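Local coordinates for protein beta-hexosaminidase (Neisseria gonorrhoeae, PDB 6JTJ) that probably cleaves terminal beta-1,4-linked N-acetylglucosamine from peptide-linked peptidoglycan fragments during cell wall recycling, as a glycoside hydrolase of family 3, at residues Glu140-Ala151 against Arg191-Lys202; Thr164-Gly172 against Ala239-Met247. One frame throughout, in Å; residues are numbered along the deposited sequence.

Both interactions lie in the family 3 glycoside hydrolase domain, their centres 16 Å apart, and helix 186-202 joins them. One side of this helix packs on 140-151 in interaction 1; another side meets both segments of interaction 2. There Ala193 CB lies 3.4 Å from Leu167 CD2, Leu196 CD2 is 3.7 Å from Pro165 CB, and Leu194 CD1 is 3.6 Å from Ile246 CG2. Interaction 2 comes nearer the active site: the side chain of Phe244 is about 6 Å from that of His211, a predicted substrate-binding residue that lies beside the bound N-acetylglucosamine. The sugar is about 11 Å from the side chain of Pro165 and about 12 Å from that of Leu150.

Interaction 1: residues Glu140-Ala151 against Arg191-Lys202; sequences ETAAGQVGRVLA and RLALALQKGLAK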
ATOM      1  N   GLU C 140     -21.921   7.204  14.423  1.00 34.07           N
ATOM      2  CA  GLU C 140     -22.157   8.406  13.616  1.00 33.23           C
ATOM      3  C   GLU C 140     -21.740   9.644  14.366  1.00 35.79           C
ATOM      4  O   GLU C 140     -21.128  10.551  13.794  1.00 33.45           O
ATOM      5  CB  GLU C 140     -23.611   8.505  13.176  1.00 34.66           C
ATOM      6  CG  GLU C 140     -24.014   7.459  12.146  1.00 36.31           C
ATOM      7  CD  GLU C 140     -25.418   7.684  11.602  1.00 40.95           C
ATOM      8  OE1 GLU C 140     -26.068   8.673  12.019  1.00 45.33           O
ATOM      9  OE2 GLU C 140     -25.869   6.882  10.741  1.00 39.87           O
ATOM     10  N   THR C 141     -22.065   9.696  15.651  1.00 34.31           N
ATOM     11  CA  THR C 141     -21.687  10.831  16.470  1.00 36.67           C
ATOM     12  C   THR C 141     -20.181  10.974  16.531  1.00 34.85           C
ATOM     13  O   THR C 141     -19.625  12.079  16.433  1.00 36.32           O
ATOM     14  CB  THR C 141     -22.238  10.660  17.901  1.00 41.93           C
ATOM     15  OG1 THR C 141     -23.668  10.560  17.843  1.00 46.98           O
ATOM     16  CG2 THR C 141     -21.853  11.834  18.796  1.00 41.54           C
ATOM     17  N   ALA C 142     -19.510   9.848  16.716  1.00 33.23           N
ATOM     18  CA  ALA C 142     -18.054   9.859  16.771  1.00 30.94           C
ATOM     19  C   ALA C 142     -17.474  10.300  15.418  1.00 26.73           C
ATOM     20  O   ALA C 142     -16.562  11.121  15.378  1.00 28.44           O
ATOM     21  CB  ALA C 142     -17.542   8.478  17.143  1.00 33.73           C
ATOM     22  N   ALA C 143     -18.022   9.769  14.328  1.00 27.14           N
ATOM     23  CA  ALA C 143     -17.589  10.152  12.970  1.00 27.91           C
ATOM     24  C   ALA C 143     -17.722  11.651  12.738  1.00 26.65           C
ATOM     25  O   ALA C 143     -16.809  12.288  12.202  1.00 28.86           O
ATOM     26  CB  ALA C 143     -18.359   9.368  11.919  1.00 27.18           C
ATOM     27  N   GLY C 144     -18.826  12.235  13.188  1.00 29.14           N
ATOM     28  CA  GLY C 144     -19.053  13.686  13.053  1.00 26.55           C
ATOM     29  C   GLY C 144     -18.008  14.511  13.764  1.00 28.23           C
ATOM     30  O   GLY C 144     -17.500  15.519  13.236  1.00 30.03           O
ATOM     31  N   GLN C 145     -17.630  14.075  14.953  1.00 30.13           N
ATOM     32  CA  GLN C 145     -16.576  14.753  15.720  1.00 30.81           C
ATOM     33  C   GLN C 145     -15.207  14.610  15.083  1.00 27.16           C
ATOM     34  O   GLN C 145     -14.440  15.573  15.023  1.00 27.05           O
ATOM     35  CB  GLN C 145     -16.508  14.205  17.155  1.00 36.79           C
ATOM     36  CG  GLN C 145     -17.754  14.514  18.017  1.00 40.47           C
ATOM     37  CD  GLN C 145     -18.104  16.023  18.077  1.00 42.45           C
ATOM     38  OE1 GLN C 145     -17.304  16.862  18.511  1.00 46.82           O
ATOM     39  NE2 GLN C 145     -19.273  16.374  17.535  1.00 44.28           N
ATOM     40  N   VAL C 146     -14.902  13.427  14.569  1.00 27.64           N
ATOM     41  CA  VAL C 146     -13.632  13.236  13.846  1.00 26.45           C
ATOM     42  C   VAL C 146     -13.576  14.174  12.646  1.00 24.32           C
ATOM     43  O   VAL C 146     -12.599  14.879  12.457  1.00 24.81           O
ATOM     44  CB  VAL C 146     -13.433  11.769  13.409  1.00 27.24           C
ATOM     45  CG1 VAL C 146     -12.242  11.646  12.474  1.00 27.24           C
ATOM     46  CG2 VAL C 146     -13.224  10.882  14.634  1.00 27.72           C
ATOM     47  N   GLY C 147     -14.643  14.212  11.861  1.00 26.47           N
ATOM     48  CA  GLY C 147     -14.696  15.104  10.684  1.00 27.89           C
ATOM     49  C   GLY C 147     -14.515  16.564  11.035  1.00 28.60           C
ATOM     50  O   GLY C 147     -13.758  17.293  10.397  1.00 26.33           O
ATOM     51  N   ARG C 148     -15.191  16.979  12.097  1.00 33.76           N
ATOM     52  CA  ARG C 148     -15.092  18.355  12.562  1.00 34.67           C
ATOM     53  C   ARG C 148     -13.678  18.739  12.979  1.00 34.31           C
ATOM     54  O   ARG C 148     -13.164  19.793  12.604  1.00 31.55           O
ATOM     55  CB  ARG C 148     -16.064  18.571  13.727  1.00 41.87           C
ATOM     56  CG  ARG C 148     -16.179  20.035  14.144  1.00 47.01           C
ATOM     57  CD  ARG C 148     -17.004  20.244  15.401  1.00 51.14           C
ATOM     58  NE  ARG C 148     -16.893  21.653  15.827  1.00 53.93           N
ATOM     59  CZ  ARG C 148     -17.198  22.126  17.035  1.00 60.15           C
ATOM     60  NH1 ARG C 148     -17.646  21.301  17.980  1.00 62.56           N
ATOM     61  NH2 ARG C 148     -17.042  23.431  17.303  1.00 62.57           N
ATOM     62  N   VAL C 149     -13.053  17.893  13.788  1.00 33.73           N
ATOM     63  CA  VAL C 149     -11.703  18.180  14.250  1.00 32.00           C
ATOM     64  C   VAL C 149     -10.736  18.172  13.092  1.00 32.83           C
ATOM     65  O   VAL C 149      -9.914  19.072  12.939  1.00 34.60           O
ATOM     66  CB  VAL C 149     -11.276  17.153  15.310  1.00 34.81           C
ATOM     67  CG1 VAL C 149      -9.797  17.278  15.639  1.00 36.05           C
ATOM     68  CG2 VAL C 149     -12.112  17.344  16.572  1.00 36.14           C
ATOM     69  N   LEU C 150     -10.828  17.130  12.275  1.00 32.56           N
ATOM     70  CA  LEU C 150      -9.948  16.973  11.129  1.00 30.38           C
ATOM     71  C   LEU C 150      -9.956  18.238  10.274  1.00 26.91           C
ATOM     72  O   LEU C 150      -8.913  18.822   9.985  1.00 30.09           O
ATOM     73  CB  LEU C 150     -10.435  15.759  10.324  1.00 29.73           C
ATOM     74  CG  LEU C 150      -9.682  15.255   9.103  1.00 29.11           C
ATOM     75  CD1 LEU C 150     -10.198  13.854   8.809  1.00 28.06           C
ATOM     76  CD2 LEU C 150      -9.872  16.149   7.884  1.00 28.75           C
ATOM     77  N   ALA C 151     -11.152  18.638   9.870  1.00 26.64           N
ATOM     78  CA  ALA C 151     -11.318  19.752   8.947  1.00 27.31           C
ATOM     79  C   ALA C 151     -10.954  21.090   9.593  1.00 28.04           C
ATOM     80  O   ALA C 151     -10.232  21.888   8.995  1.00 28.43           O
ATOM     81  CB  ALA C 151     -12.753  19.790   8.416  1.00 27.08           C
ATOM     82  N   ARG C 191     -23.183   5.225   5.811  1.00 25.65           N
ATOM     83  CA  ARG C 191     -23.670   6.052   6.917  1.00 27.41           C
ATOM     84  C   ARG C 191     -22.542   6.712   7.708  1.00 25.28           C
ATOM     85  O   ARG C 191     -22.646   7.886   8.074  1.00 24.14           O
ATOM     86  CB  ARG C 191     -24.610   5.240   7.820  1.00 30.59           C
ATOM     87  CG  ARG C 191     -25.882   4.754   7.052  1.00 35.62           C
ATOM     88  CD  ARG C 191     -27.103   5.565   7.451  1.00 37.14           C
ATOM     89  NE  ARG C 191     -26.991   7.016   7.374  1.00 39.89           N
ATOM     90  CZ  ARG C 191     -27.440   7.818   6.400  1.00 37.55           C
ATOM     91  NH1 ARG C 191     -27.992   7.342   5.294  1.00 34.90           N
ATOM     92  NH2 ARG C 191     -27.313   9.138   6.556  1.00 38.20           N
ATOM     93  N   LEU C 192     -21.441   5.995   7.952  1.00 23.69           N
ATOM     94  CA  LEU C 192     -20.317   6.626   8.644  1.00 23.01           C
ATOM     95  C   LEU C 192     -19.712   7.725   7.792  1.00 21.78           C
ATOM     96  O   LEU C 192     -19.328   8.784   8.291  1.00 24.03           O
ATOM     97  CB  LEU C 192     -19.262   5.581   9.021  1.00 24.74           C
ATOM     98  CG  LEU C 192     -19.779   4.584  10.069  1.00 25.11           C
ATOM     99  CD1 LEU C 192     -18.880   3.358  10.162  1.00 24.44           C
ATOM    100  CD2 LEU C 192     -19.882   5.283  11.420  1.00 25.77           C
ATOM    101  N   ALA C 193     -19.635   7.478   6.491  1.00 22.85           N
ATOM    102  CA  ALA C 193     -19.087   8.477   5.574  1.00 23.27           C
ATOM    103  C   ALA C 193     -19.943   9.748   5.585  1.00 23.95           C
ATOM    104  O   ALA C 193     -19.414  10.848   5.647  1.00 25.74           O
ATOM    105  CB  ALA C 193     -19.005   7.891   4.161  1.00 22.81           C
ATOM    106  N   LEU C 194     -21.257   9.589   5.495  1.00 24.75           N
ATOM    107  CA  LEU C 194     -22.169  10.736   5.521  1.00 26.39           C
ATOM    108  C   LEU C 194     -22.056  11.547   6.802  1.00 25.68           C
ATOM    109  O   LEU C 194     -22.040  12.783   6.782  1.00 24.78           O
ATOM    110  CB  LEU C 194     -23.613  10.273   5.331  1.00 27.25           C
ATOM    111  CG  LEU C 194     -23.971   9.756   3.943  1.00 27.17           C
ATOM    112  CD1 LEU C 194     -25.304   9.011   3.980  1.00 29.70           C
ATOM    113  CD2 LEU C 194     -24.036  10.901   2.940  1.00 28.83           C
ATOM    114  N   ALA C 195     -21.888  10.851   7.922  1.00 26.50           N
ATOM    115  CA  ALA C 195     -21.680  11.524   9.209  1.00 24.74           C
ATOM    116  C   ALA C 195     -20.350  12.238   9.256  1.00 26.08           C
ATOM    117  O   ALA C 195     -20.230  13.362   9.798  1.00 25.34           O
ATOM    118  CB  ALA C 195     -21.769  10.512  10.347  1.00 26.38           C
ATOM    119  N   LEU C 196     -19.308  11.593   8.734  1.00 25.27           N
ATOM    120  CA  LEU C 196     -18.009  12.268   8.677  1.00 24.74           C
ATOM    121  C   LEU C 196     -18.141  13.520   7.820  1.00 22.48           C
ATOM    122  O   LEU C 196     -17.596  14.574   8.160  1.00 23.21           O
ATOM    123  CB  LEU C 196     -16.940  11.342   8.081  1.00 25.79           C
ATOM    124  CG  LEU C 196     -15.520  11.933   8.115  1.00 26.78           C
ATOM    125  CD1 LEU C 196     -14.790  11.563   9.396  1.00 27.24           C
ATOM    126  CD2 LEU C 196     -14.718  11.449   6.924  1.00 26.18           C
ATOM    127  N   GLN C 197     -18.833  13.385   6.694  1.00 23.37           N
ATOM    128  CA  GLN C 197     -18.997  14.491   5.735  1.00 23.25           C
ATOM    129  C   GLN C 197     -19.642  15.728   6.389  1.00 24.12           C
ATOM    130  O   GLN C 197     -19.186  16.853   6.184  1.00 25.78           O
ATOM    131  CB  GLN C 197     -19.810  14.012   4.523  1.00 23.86           C
ATOM    132  CG  GLN C 197     -20.165  15.105   3.519  1.00 25.43           C
ATOM    133  CD  GLN C 197     -20.710  14.547   2.225  1.00 25.00           C
ATOM    134  OE1 GLN C 197     -19.992  14.468   1.223  1.00 26.74           O
ATOM    135  NE2 GLN C 197     -21.965  14.096   2.246  1.00 24.92           N
ATOM    136  N   LYS C 198     -20.662  15.509   7.209  1.00 25.47           N
ATOM    137  CA  LYS C 198     -21.298  16.608   7.975  1.00 25.57           C
ATOM    138  C   LYS C 198     -20.339  17.253   8.955  1.00 25.70           C
ATOM    139  O   LYS C 198     -20.298  18.477   9.090  1.00 25.92           O
ATOM    140  CB  LYS C 198     -22.512  16.090   8.742  1.00 27.42           C
ATOM    141  CG  LYS C 198     -23.703  15.804   7.857  1.00 29.07           C
ATOM    142  CD  LYS C 198     -24.941  15.422   8.661  1.00 32.57           C
ATOM    143  CE  LYS C 198     -25.922  14.692   7.780  1.00 32.59           C
ATOM    144  NZ  LYS C 198     -26.691  13.689   8.556  1.00 33.34           N
ATOM    145  N   GLY C 199     -19.504  16.435   9.598  1.00 25.75           N
ATOM    146  CA  GLY C 199     -18.441  16.955  10.450  1.00 23.94           C
ATOM    147  C   GLY C 199     -17.453  17.816   9.697  1.00 25.55           C
ATOM    148  O   GLY C 199     -17.061  18.901  10.164  1.00 25.13           O
ATOM    149  N   LEU C 200     -17.008  17.324   8.535  1.00 25.00           N
ATOM    150  CA  LEU C 200     -16.075  18.077   7.701  1.00 23.60           C
ATOM    151  C   LEU C 200     -16.655  19.445   7.368  1.00 23.74           C
ATOM    152  O   LEU C 200     -15.938  20.442   7.387  1.00 24.47           O
ATOM    153  CB  LEU C 200     -15.764  17.308   6.393  1.00 25.18           C
ATOM    154  CG  LEU C 200     -14.986  15.976   6.500  1.00 24.44           C
ATOM    155  CD1 LEU C 200     -14.956  15.284   5.152  1.00 24.47           C
ATOM    156  CD2 LEU C 200     -13.574  16.203   7.021  1.00 23.81           C
ATOM    157  N   ALA C 201     -17.925  19.469   6.976  1.00 26.59           N
ATOM    158  CA  ALA C 201     -18.583  20.721   6.559  1.00 28.48           C
ATOM    159  C   ALA C 201     -18.641  21.724   7.715  1.00 31.11           C
ATOM    160  O   ALA C 201     -18.463  22.917   7.515  1.00 29.01           O
ATOM    161  CB  ALA C 201     -19.972  20.427   6.023  1.00 28.06           C
ATOM    162  N   LYS C 202     -18.826  21.239   8.936  1.00 34.80           N
ATOM    163  CA  LYS C 202     -18.707  22.121  10.106  1.00 35.89           C
ATOM    164  C   LYS C 202     -17.343  22.758  10.189  1.00 38.08           C
ATOM    165  O   LYS C 202     -17.223  23.917  10.590  1.00 40.37           O
ATOM    166  CB  LYS C 202     -18.984  21.365  11.388  1.00 41.04           C
ATOM    167  CG  LYS C 202     -20.429  21.442  11.781  1.00 44.64           C
ATOM    168  CD  LYS C 202     -20.729  20.584  12.986  1.00 46.64           C
ATOM    169  CE  LYS C 202     -22.209  20.323  13.120  1.00 47.18           C
ATOM    170  NZ  LYS C 202     -23.089  21.438  12.681  1.00 48.91           N
TER
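Gly147 and Gly199 meet backbone to backbone, their CA atoms 4.2 Å apart, where two helices with small-xxx-small spacing (Ala143/Gly147 and Ala195/Gly199) pack on the outside of the (beta/alpha)8-type barrel known for the family 3 N-terminal domain. The segment axes run 34° from parallel and approach to 6.4 Å, a spacing that follows from the lack of a side chain at both glycines. In CA-H...O contacts, Gly199 CA lies 3.3 Å from Gly144 O, and Arg148 CA lies 3.2 Å from Gly199 O.

Leu196 and Leu200 line one flank of this seam. Leu196 has CG anti to its backbone N (chi1 -174°), which brings CD1 to 3.5 Å from Ala143 O and against Val146 CG1. Leu200 starts out pointing away from the partner helix, yet its CD2 comes back to 3.8 Å from Leu150 CD2 and touches Ala151 CB. Toward the N-terminal ends, the methyls of Ala143 and Ala195 pack together.

Farther out, Phe377 of helix 369-382 backs helix 136-155. At the partly exposed end, the carboxylate and guanidinium planes are 50° apart in a long salt bridge, with Glu140 OE2 at the guanidinium edge, 3.6 Å from Arg191 NE.

Interaction 2: residues Thr164-Gly172 against Ala239-Met247; sequences TPVLDLDWG and ADLAPFRIM
Trp171 presents the N-H edge of its indole to the Asp240 carboxylate, and the two planes are only 17° apart. NE1 donates to Asp240 OD2 at 2.9 Å with an N-H...O angle of 158°, coming from the syn side, tilted out of the carboxylate plane. Arg231 forms a salt bridge to Asp240 OD1, so both oxygens are engaged. Water 2 gives OD2 a further bond and accepts from Leu169 N; water 1 donates to both Leu167 O and Asp240 O.

Leu169 crosses Asp240 obliquely, CD1 against the Ala239-Asp240 peptide, and meets Pro243 CG at about a right angle with CD2. Leu167 lays CD1 over one face of Phe244 in a CH-pi contact, 4.0 Å from the ring centroid and 24° off the normal. The same methyl rests on Met247 CG, and bends at chi2 and chi3 turn Met247 CE against the Pro165 ring, 3.8 Å from Pro165 CG.

Asp168 of this barrel loop bonds His211 ND1 through OD2, probably helping to position that predicted substrate-binding histidine. The loop after strand 161-162 is thus joined to the type I turn 239-242 and to helix 242-249, with backbone bonds to Lys210 of strand 208-212 and helix 186-202 packed on both segments.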
ATOM      1  N   THR C 164     -10.646  12.858   1.720  1.00 21.19           N
ATOM      2  CA  THR C 164     -11.279  11.898   2.586  1.00 20.68           C
ATOM      3  C   THR C 164     -12.783  12.109   2.414  1.00 20.43           C
ATOM      4  O   THR C 164     -13.228  13.232   2.111  1.00 21.53           O
ATOM      5  CB  THR C 164     -10.783  12.095   4.032  1.00 20.90           C
ATOM      6  OG1 THR C 164     -11.083  10.948   4.835  1.00 21.18           O
ATOM      7  CG2 THR C 164     -11.381  13.354   4.666  1.00 21.75           C
ATOM      8  N   PRO C 165     -13.590  11.053   2.595  1.00 21.11           N
ATOM      9  CA  PRO C 165     -13.276   9.734   3.103  1.00 18.63           C
ATOM     10  C   PRO C 165     -13.051   8.623   2.091  1.00 17.60           C
ATOM     11  O   PRO C 165     -13.577   8.655   0.970  1.00 16.23           O
ATOM     12  CB  PRO C 165     -14.525   9.383   3.867  1.00 19.51           C
ATOM     13  CG  PRO C 165     -15.622   9.956   3.023  1.00 20.06           C
ATOM     14  CD  PRO C 165     -15.053  11.251   2.503  1.00 21.15           C
ATOM     15  N   VAL C 166     -12.335   7.605   2.558  1.00 16.43           N
ATOM     16  CA  VAL C 166     -12.290   6.309   1.916  1.00 16.99           C
ATOM     17  C   VAL C 166     -13.659   5.628   2.019  1.00 17.40           C
ATOM     18  O   VAL C 166     -14.195   5.479   3.113  1.00 19.88           O
ATOM     19  CB  VAL C 166     -11.211   5.431   2.574  1.00 17.17           C
ATOM     20  CG1 VAL C 166     -11.277   3.997   2.063  1.00 17.77           C
ATOM     21  CG2 VAL C 166      -9.839   6.020   2.295  1.00 17.81           C
ATOM     22  N   LEU C 167     -14.202   5.235   0.876  1.00 16.48           N
ATOM     23  CA  LEU C 167     -15.486   4.563   0.765  1.00 16.69           C
ATOM     24  C   LEU C 167     -15.326   3.113   0.333  1.00 17.71           C
ATOM     25  O   LEU C 167     -16.301   2.385   0.144  1.00 18.25           O
ATOM     26  CB  LEU C 167     -16.345   5.292  -0.262  1.00 16.26           C
ATOM     27  CG  LEU C 167     -16.651   6.754   0.029  1.00 15.78           C
ATOM     28  CD1 LEU C 167     -17.519   7.364  -1.073  1.00 16.47           C
ATOM     29  CD2 LEU C 167     -17.350   6.909   1.363  1.00 15.95           C
ATOM     30  N   ASP C 168     -14.077   2.683   0.183  1.00 17.89           N
ATOM     31  CA  ASP C 168     -13.770   1.301  -0.126  1.00 17.86           C
ATOM     32  C   ASP C 168     -14.282   0.393   0.991  1.00 17.87           C
ATOM     33  O   ASP C 168     -14.250   0.767   2.168  1.00 16.71           O
ATOM     34  CB  ASP C 168     -12.254   1.122  -0.266  1.00 17.57           C
ATOM     35  CG  ASP C 168     -11.656   2.040  -1.335  1.00 18.46           C
ATOM     36  OD1 ASP C 168     -12.223   2.119  -2.453  1.00 17.45           O
ATOM     37  OD2 ASP C 168     -10.587   2.638  -1.056  1.00 17.92           O
ATOM     38  N   LEU C 169     -14.754  -0.789   0.613  1.00 18.44           N
ATOM     39  CA  LEU C 169     -15.289  -1.737   1.587  1.00 20.02           C
ATOM     40  C   LEU C 169     -14.168  -2.680   2.051  1.00 19.13           C
ATOM     41  O   LEU C 169     -13.326  -3.086   1.269  1.00 19.13           O
ATOM     42  CB  LEU C 169     -16.393  -2.590   0.970  1.00 20.57           C
ATOM     43  CG  LEU C 169     -17.541  -1.880   0.242  1.00 22.31           C
ATOM     44  CD1 LEU C 169     -18.584  -2.903  -0.215  1.00 23.24           C
ATOM     45  CD2 LEU C 169     -18.183  -0.837   1.137  1.00 22.20           C
ATOM     46  N   ASP C 170     -14.186  -3.022   3.323  1.00 19.76           N
ATOM     47  CA  ASP C 170     -13.222  -3.942   3.848  1.00 20.48           C
ATOM     48  C   ASP C 170     -13.610  -5.390   3.557  1.00 20.79           C
ATOM     49  O   ASP C 170     -14.203  -6.034   4.389  1.00 22.01           O
ATOM     50  CB  ASP C 170     -13.045  -3.759   5.350  1.00 21.49           C
ATOM     51  CG  ASP C 170     -11.931  -4.668   5.897  1.00 22.38           C
ATOM     52  OD1 ASP C 170     -11.050  -5.088   5.117  1.00 22.95           O
ATOM     53  OD2 ASP C 170     -11.904  -4.929   7.098  1.00 21.77           O
ATOM     54  N   TRP C 171     -13.265  -5.865   2.372  1.00 19.30           N
ATOM     55  CA  TRP C 171     -13.483  -7.239   1.999  1.00 20.88           C
ATOM     56  C   TRP C 171     -12.436  -8.176   2.613  1.00 20.43           C
ATOM     57  O   TRP C 171     -12.561  -9.368   2.481  1.00 20.84           O
ATOM     58  CB  TRP C 171     -13.439  -7.403   0.478  1.00 20.56           C
ATOM     59  CG  TRP C 171     -14.608  -6.831  -0.248  1.00 22.42           C
ATOM     60  CD1 TRP C 171     -14.649  -5.662  -0.949  1.00 22.85           C
ATOM     61  CD2 TRP C 171     -15.912  -7.431  -0.389  1.00 24.17           C
ATOM     62  NE1 TRP C 171     -15.894  -5.483  -1.510  1.00 23.36           N
ATOM     63  CE2 TRP C 171     -16.691  -6.550  -1.180  1.00 26.32           C
ATOM     64  CE3 TRP C 171     -16.490  -8.619   0.071  1.00 24.79           C
ATOM     65  CZ2 TRP C 171     -18.029  -6.825  -1.517  1.00 27.21           C
ATOM     66  CZ3 TRP C 171     -17.822  -8.904  -0.276  1.00 28.02           C
ATOM     67  CH2 TRP C 171     -18.584  -7.994  -1.042  1.00 28.05           C
ATOM     68  N   GLY C 172     -11.447  -7.642   3.338  1.00 20.29           N
ATOM     69  CA  GLY C 172     -10.393  -8.471   3.927  1.00 19.11           C
ATOM     70  C   GLY C 172      -9.364  -8.931   2.892  1.00 19.39           C
ATOM     71  O   GLY C 172      -8.606  -9.869   3.141  1.00 18.43           O
ATOM     72  N   ALA C 239     -22.864  -3.551  -3.840  1.00 31.25           N
ATOM     73  CA  ALA C 239     -22.025  -3.318  -2.662  1.00 28.13           C
ATOM     74  C   ALA C 239     -21.120  -2.106  -2.830  1.00 25.48           C
ATOM     75  O   ALA C 239     -21.465  -1.012  -2.362  1.00 23.09           O
ATOM     76  CB  ALA C 239     -21.218  -4.574  -2.341  1.00 28.20           C
ATOM     77  N   ASP C 240     -19.984  -2.283  -3.514  1.00 24.04           N
ATOM     78  CA  ASP C 240     -18.899  -1.276  -3.472  1.00 22.56           C
ATOM     79  C   ASP C 240     -19.321   0.101  -4.007  1.00 22.33           C
ATOM     80  O   ASP C 240     -18.893   1.129  -3.492  1.00 19.42           O
ATOM     81  CB  ASP C 240     -17.693  -1.764  -4.253  1.00 22.79           C
ATOM     82  CG  ASP C 240     -17.189  -3.123  -3.789  1.00 23.16           C
ATOM     83  OD1 ASP C 240     -17.968  -4.087  -3.827  1.00 23.66           O
ATOM     84  OD2 ASP C 240     -16.006  -3.235  -3.407  1.00 22.75           O
ATOM     85  N   LEU C 241     -20.202   0.114  -5.006  1.00 22.41           N
ATOM     86  CA  LEU C 241     -20.680   1.377  -5.589  1.00 23.05           C
ATOM     87  C   LEU C 241     -21.674   2.120  -4.749  1.00 21.34           C
ATOM     88  O   LEU C 241     -21.812   3.340  -4.883  1.00 23.76           O
ATOM     89  CB  LEU C 241     -21.273   1.148  -6.992  1.00 22.89           C
ATOM     90  CG  LEU C 241     -20.233   1.099  -8.102  1.00 23.24           C
ATOM     91  CD1 LEU C 241     -20.816   0.469  -9.369  1.00 23.53           C
ATOM     92  CD2 LEU C 241     -19.681   2.477  -8.400  1.00 23.48           C
ATOM     93  N   ALA C 242     -22.381   1.431  -3.878  1.00 22.73           N
ATOM     94  CA  ALA C 242     -23.494   2.076  -3.180  1.00 22.80           C
ATOM     95  C   ALA C 242     -23.063   3.289  -2.356  1.00 23.22           C
ATOM     96  O   ALA C 242     -23.745   4.314  -2.375  1.00 23.50           O
ATOM     97  CB  ALA C 242     -24.267   1.069  -2.340  1.00 23.40           C
ATOM     98  N   PRO C 243     -21.930   3.197  -1.630  1.00 23.14           N
ATOM     99  CA  PRO C 243     -21.519   4.401  -0.864  1.00 22.70           C
ATOM    100  C   PRO C 243     -21.181   5.610  -1.747  1.00 22.15           C
ATOM    101  O   PRO C 243     -21.428   6.742  -1.350  1.00 22.18           O
ATOM    102  CB  PRO C 243     -20.289   3.935  -0.085  1.00 23.39           C
ATOM    103  CG  PRO C 243     -20.414   2.443  -0.016  1.00 24.05           C
ATOM    104  CD  PRO C 243     -21.166   2.004  -1.241  1.00 23.25           C
ATOM    105  N   PHE C 244     -20.652   5.357  -2.938  1.00 22.12           N
ATOM    106  CA  PHE C 244     -20.364   6.416  -3.871  1.00 23.07           C
ATOM    107  C   PHE C 244     -21.662   7.068  -4.364  1.00 24.11           C
ATOM    108  O   PHE C 244     -21.756   8.292  -4.373  1.00 24.31           O
ATOM    109  CB  PHE C 244     -19.528   5.910  -5.057  1.00 22.17           C
ATOM    110  CG  PHE C 244     -18.097   5.567  -4.693  1.00 22.14           C
ATOM    111  CD1 PHE C 244     -17.132   6.543  -4.621  1.00 22.38           C
ATOM    112  CD2 PHE C 244     -17.732   4.261  -4.423  1.00 22.96           C
ATOM    113  CE1 PHE C 244     -15.824   6.234  -4.279  1.00 23.07           C
ATOM    114  CE2 PHE C 244     -16.425   3.932  -4.085  1.00 22.79           C
ATOM    115  CZ  PHE C 244     -15.473   4.930  -3.991  1.00 22.06           C
ATOM    116  N   ARG C 245     -22.661   6.266  -4.725  1.00 25.57           N
ATOM    117  CA  ARG C 245     -23.962   6.816  -5.136  1.00 29.64           C
ATOM    118  C   ARG C 245     -24.570   7.709  -4.080  1.00 29.18           C
ATOM    119  O   ARG C 245     -25.002   8.828  -4.360  1.00 27.58           O
ATOM    120  CB  ARG C 245     -24.959   5.707  -5.427  1.00 32.86           C
ATOM    121  CG  ARG C 245     -24.742   5.023  -6.751  1.00 36.77           C
ATOM    122  CD  ARG C 245     -25.987   4.183  -7.006  1.00 41.17           C
ATOM    123  NE  ARG C 245     -26.451   4.233  -8.425  1.00 49.72           N
ATOM    124  CZ  ARG C 245     -25.803   3.715  -9.470  1.00 50.01           C
ATOM    125  NH1 ARG C 245     -24.673   3.063  -9.287  1.00 51.65           N
ATOM    126  NH2 ARG C 245     -26.299   3.839 -10.703  1.00 49.69           N
ATOM    127  N   ILE C 246     -24.578   7.207  -2.854  1.00 28.36           N
ATOM    128  CA  ILE C 246     -25.217   7.900  -1.754  1.00 29.76           C
ATOM    129  C   ILE C 246     -24.459   9.194  -1.431  1.00 29.10           C
ATOM    130  O   ILE C 246     -25.073  10.244  -1.217  1.00 30.60           O
ATOM    131  CB  ILE C 246     -25.311   6.967  -0.532  1.00 34.46           C
ATOM    132  CG1 ILE C 246     -26.264   5.799  -0.853  1.00 40.68           C
ATOM    133  CG2 ILE C 246     -25.793   7.723   0.688  1.00 35.28           C
ATOM    134  CD1 ILE C 246     -26.224   4.622   0.131  1.00 46.89           C
ATOM    135  N   MET C 247     -23.128   9.123  -1.377  1.00 25.19           N
ATOM    136  CA  MET C 247     -22.320  10.328  -1.112  1.00 22.94           C
ATOM    137  C   MET C 247     -22.478  11.368  -2.215  1.00 22.74           C
ATOM    138  O   MET C 247     -22.574  12.565  -1.934  1.00 22.01           O
ATOM    139  CB  MET C 247     -20.870   9.958  -0.942  1.00 22.28           C
ATOM    140  CG  MET C 247     -20.591   9.257   0.372  1.00 23.91           C
ATOM    141  SD  MET C 247     -20.527  10.430   1.729  1.00 22.73           S
ATOM    142  CE  MET C 247     -18.910  11.149   1.512  1.00 23.64           C
TER
HETATM  143  O   HOH W   1     -16.548   0.920  -2.329  1.00 16.45           O
HETATM  144  O   HOH W   2     -14.658  -1.286  -2.431  1.00 14.47           O